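Beta-xylosidase (Uncultured organism, PDB 4MLG) probably hydrolyses beta-1,4-linked xylo-oligosaccharides, releasing xylose from their non-reducing ends, as a calcium-binding beta-propeller glycosidase of family 43. Local coordinates at residues 185-190 with 194-199. Sequence-based numbering, arbitrary orientation.
Sequences VVRLRE and EFAEEP
Val186 and Leu188 meet Phe195 where the chain doubles back between strands 184-188 and 200-205, which pair antiparallel in the beta-propeller of this family 43 glycosidase. The returning residues 194-199 form no regular strand, and a single bridge, Leu188 with Phe195, ties them to the outgoing one. Its firm bond runs from Ala196 N to Arg187 O at 2.7 Å, in the carbonyl plane; Arg189 N to Glu194 O is weak at 3.3 Å. Further along, Arg187 N turns to a side chain instead, in a weak bond of 3.4 Å to Glu197 OE2. That carboxylate is held chiefly from outside, by a salt bridge to Arg200 and a hydrogen bond between OE2 and the Tyr255 hydroxyl.

Apolar contacts gather about the Phe195 ring. Val186 CG1 lies over one face, 3.9 Å from the ring centroid in a CH-pi contact. Leu188 CD2 reaches the edge in the ring plane, 3.6 Å from Phe195 CD1. A chi1 of 61° puts Val186 CG1 between the backbone N and the carbonyl carbon and CG2 anti to the N, and both methyls meet the ring, CG2 touching Phe195 CG; Pro199 CG packs against Val186 CB. Cutting Phe195 back to alanine is likely to leave Val186 CG1 and Leu188 CD2 without their shared partner and open a gap beside Met149 of strand 147-151.

Both arginines lay their guanidinium planes on aliphatic carbon. Arg189 runs alongside Glu194, pointing the same way, but its NE pairs with Asp191, and the Glu194 carboxylate, turned 82° from the guanidinium, goes to Lys130; Glu194 CB sits over the guanidinium centre. On Arg187, the chain bends at chi3 (61°), bringing CZ to 3.6 Å from Ala196 CB.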
loop_
_atom_site.group_PDB
_atom_site.type_symbol
_atom_site.label_atom_id
_atom_site.label_comp_id
_atom_site.label_asym_id
_atom_site.label_seq_id
_atom_site.Cartn_x
_atom_site.Cartn_y
_atom_site.Cartn_z
ATOM N N VAL A 185 -5.010 3.754 -17.147
ATOM C CA VAL A 185 -3.907 3.810 -18.098
ATOM C C VAL A 185 -2.795 4.698 -17.543
ATOM O O VAL A 185 -3.061 5.762 -16.983
ATOM C CB VAL A 185 -4.373 4.336 -19.476
ATOM C CG1 VAL A 185 -5.165 5.627 -19.321
ATOM C CG2 VAL A 185 -3.189 4.533 -20.410
ATOM N N VAL A 186 -1.552 4.250 -17.678
ATOM C CA VAL A 186 -0.414 5.028 -17.209
ATOM C C VAL A 186 0.814 4.780 -18.084
ATOM O O VAL A 186 1.073 3.650 -18.504
ATOM C CB VAL A 186 -0.102 4.738 -15.716
ATOM C CG1 VAL A 186 0.246 3.272 -15.507
ATOM C CG2 VAL A 186 1.016 5.642 -15.212
ATOM N N ARG A 187 1.550 5.846 -18.382
ATOM C CA ARG A 187 2.762 5.729 -19.182
ATOM C C ARG A 187 3.948 5.350 -18.301
ATOM O O ARG A 187 4.154 5.934 -17.237
ATOM C CB ARG A 187 3.046 7.033 -19.931
ATOM C CG ARG A 187 4.277 6.982 -20.827
ATOM C CD ARG A 187 4.464 8.275 -21.613
ATOM N NE ARG A 187 4.662 9.433 -20.745
ATOM C CZ ARG A 187 5.849 9.859 -20.324
ATOM N NH1 ARG A 187 6.954 9.221 -20.688
ATOM N NH2 ARG A 187 5.932 10.922 -19.536
ATOM N N LEU A 188 4.717 4.362 -18.744
ATOM C CA LEU A 188 5.907 3.933 -18.023
ATOM C C LEU A 188 7.125 4.722 -18.488
ATOM O O LEU A 188 7.245 5.052 -19.669
ATOM C CB LEU A 188 6.149 2.438 -18.234
ATOM C CG LEU A 188 5.108 1.482 -17.653
ATOM C CD1 LEU A 188 5.327 0.074 -18.180
ATOM C CD2 LEU A 188 5.166 1.499 -16.134
ATOM N N ARG A 189 8.026 5.029 -17.561
ATOM C CA ARG A 189 9.274 5.693 -17.921
ATOM C C ARG A 189 10.222 4.685 -18.567
ATOM O O ARG A 189 9.958 3.483 -18.552
ATOM C CB ARG A 189 9.913 6.370 -16.706
ATOM C CG ARG A 189 10.218 5.440 -15.548
ATOM C CD ARG A 189 10.861 6.194 -14.391
ATOM N NE ARG A 189 11.626 5.306 -13.521
ATOM C CZ ARG A 189 12.076 5.639 -12.315
ATOM N NH1 ARG A 189 11.829 6.844 -11.821
ATOM N NH2 ARG A 189 12.765 4.761 -11.599
ATOM N N GLU A 190 11.323 5.175 -19.127
ATOM C CA GLU A 190 12.164 4.364 -20.007
ATOM C C GLU A 190 12.812 3.140 -19.350
ATOM O O GLU A 190 12.987 2.108 -19.999
ATOM C CB GLU A 190 13.224 5.229 -20.692
ATOM C CG GLU A 190 13.825 4.589 -21.936
ATOM C CD GLU A 190 14.514 5.595 -22.836
ATOM O OE1 GLU A 190 14.792 6.720 -22.370
ATOM O OE2 GLU A 190 14.772 5.263 -24.012
ATOM N N GLU A 194 9.255 2.197 -12.997
ATOM C CA GLU A 194 8.267 3.043 -12.335
ATOM C C GLU A 194 7.342 3.721 -13.336
ATOM O O GLU A 194 7.590 3.694 -14.542
ATOM C CB GLU A 194 8.955 4.109 -11.475
ATOM C CG GLU A 194 9.791 3.562 -10.328
ATOM C CD GLU A 194 8.958 2.877 -9.261
ATOM O OE1 GLU A 194 7.728 3.093 -9.226
ATOM O OE2 GLU A 194 9.536 2.121 -8.452
ATOM N N PHE A 195 6.276 4.328 -12.824
ATOM C CA PHE A 195 5.365 5.110 -13.650
ATOM C C PHE A 195 6.031 6.429 -14.026
ATOM O O PHE A 195 6.815 6.975 -13.253
ATOM C CB PHE A 195 4.056 5.386 -12.903
ATOM C CG PHE A 195 3.246 4.153 -12.609
ATOM C CD1 PHE A 195 3.452 2.977 -13.319
ATOM C CD2 PHE A 195 2.270 4.171 -11.625
ATOM C CE1 PHE A 195 2.702 1.839 -13.046
ATOM C CE2 PHE A 195 1.517 3.041 -11.348
ATOM C CZ PHE A 195 1.733 1.874 -12.058
ATOM N N ALA A 196 5.725 6.935 -15.215
ATOM C CA ALA A 196 6.270 8.215 -15.657
ATOM C C ALA A 196 5.316 9.351 -15.302
ATOM O O ALA A 196 5.697 10.521 -15.296
ATOM C CB ALA A 196 6.535 8.193 -17.154
ATOM N N GLU A 197 4.073 8.990 -15.007
ATOM C CA GLU A 197 3.035 9.965 -14.702
ATOM C C GLU A 197 1.994 9.340 -13.785
ATOM O O GLU A 197 2.138 8.195 -13.359
ATOM C CB GLU A 197 2.356 10.430 -15.990
ATOM C CG GLU A 197 1.643 9.308 -16.730
ATOM C CD GLU A 197 0.915 9.787 -17.967
ATOM O OE1 GLU A 197 1.017 10.989 -18.290
ATOM O OE2 GLU A 197 0.238 8.960 -18.615
ATOM N N GLU A 198 0.943 10.095 -13.484
ATOM C CA GLU A 198 -0.167 9.567 -12.704
ATOM C C GLU A 198 -1.152 8.842 -13.612
ATOM O O GLU A 198 -1.504 9.350 -14.677
ATOM C CB GLU A 198 -0.890 10.683 -11.948
ATOM C CG GLU A 198 -0.080 11.331 -10.840
ATOM C CD GLU A 198 -0.951 12.095 -9.862
ATOM O OE1 GLU A 198 -1.940 11.513 -9.366
ATOM O OE2 GLU A 198 -0.651 13.277 -9.593
ATOM N N PRO A 199 -1.592 7.647 -13.195
ATOM C CA PRO A 199 -2.606 6.887 -13.934
ATOM C C PRO A 199 -3.906 7.672 -14.057
ATOM O O PRO A 199 -4.189 8.531 -13.222
ATOM C CB PRO A 199 -2.819 5.650 -13.057
ATOM C CG PRO A 199 -1.542 5.499 -12.303
ATOM C CD PRO A 199 -1.075 6.899 -12.036
#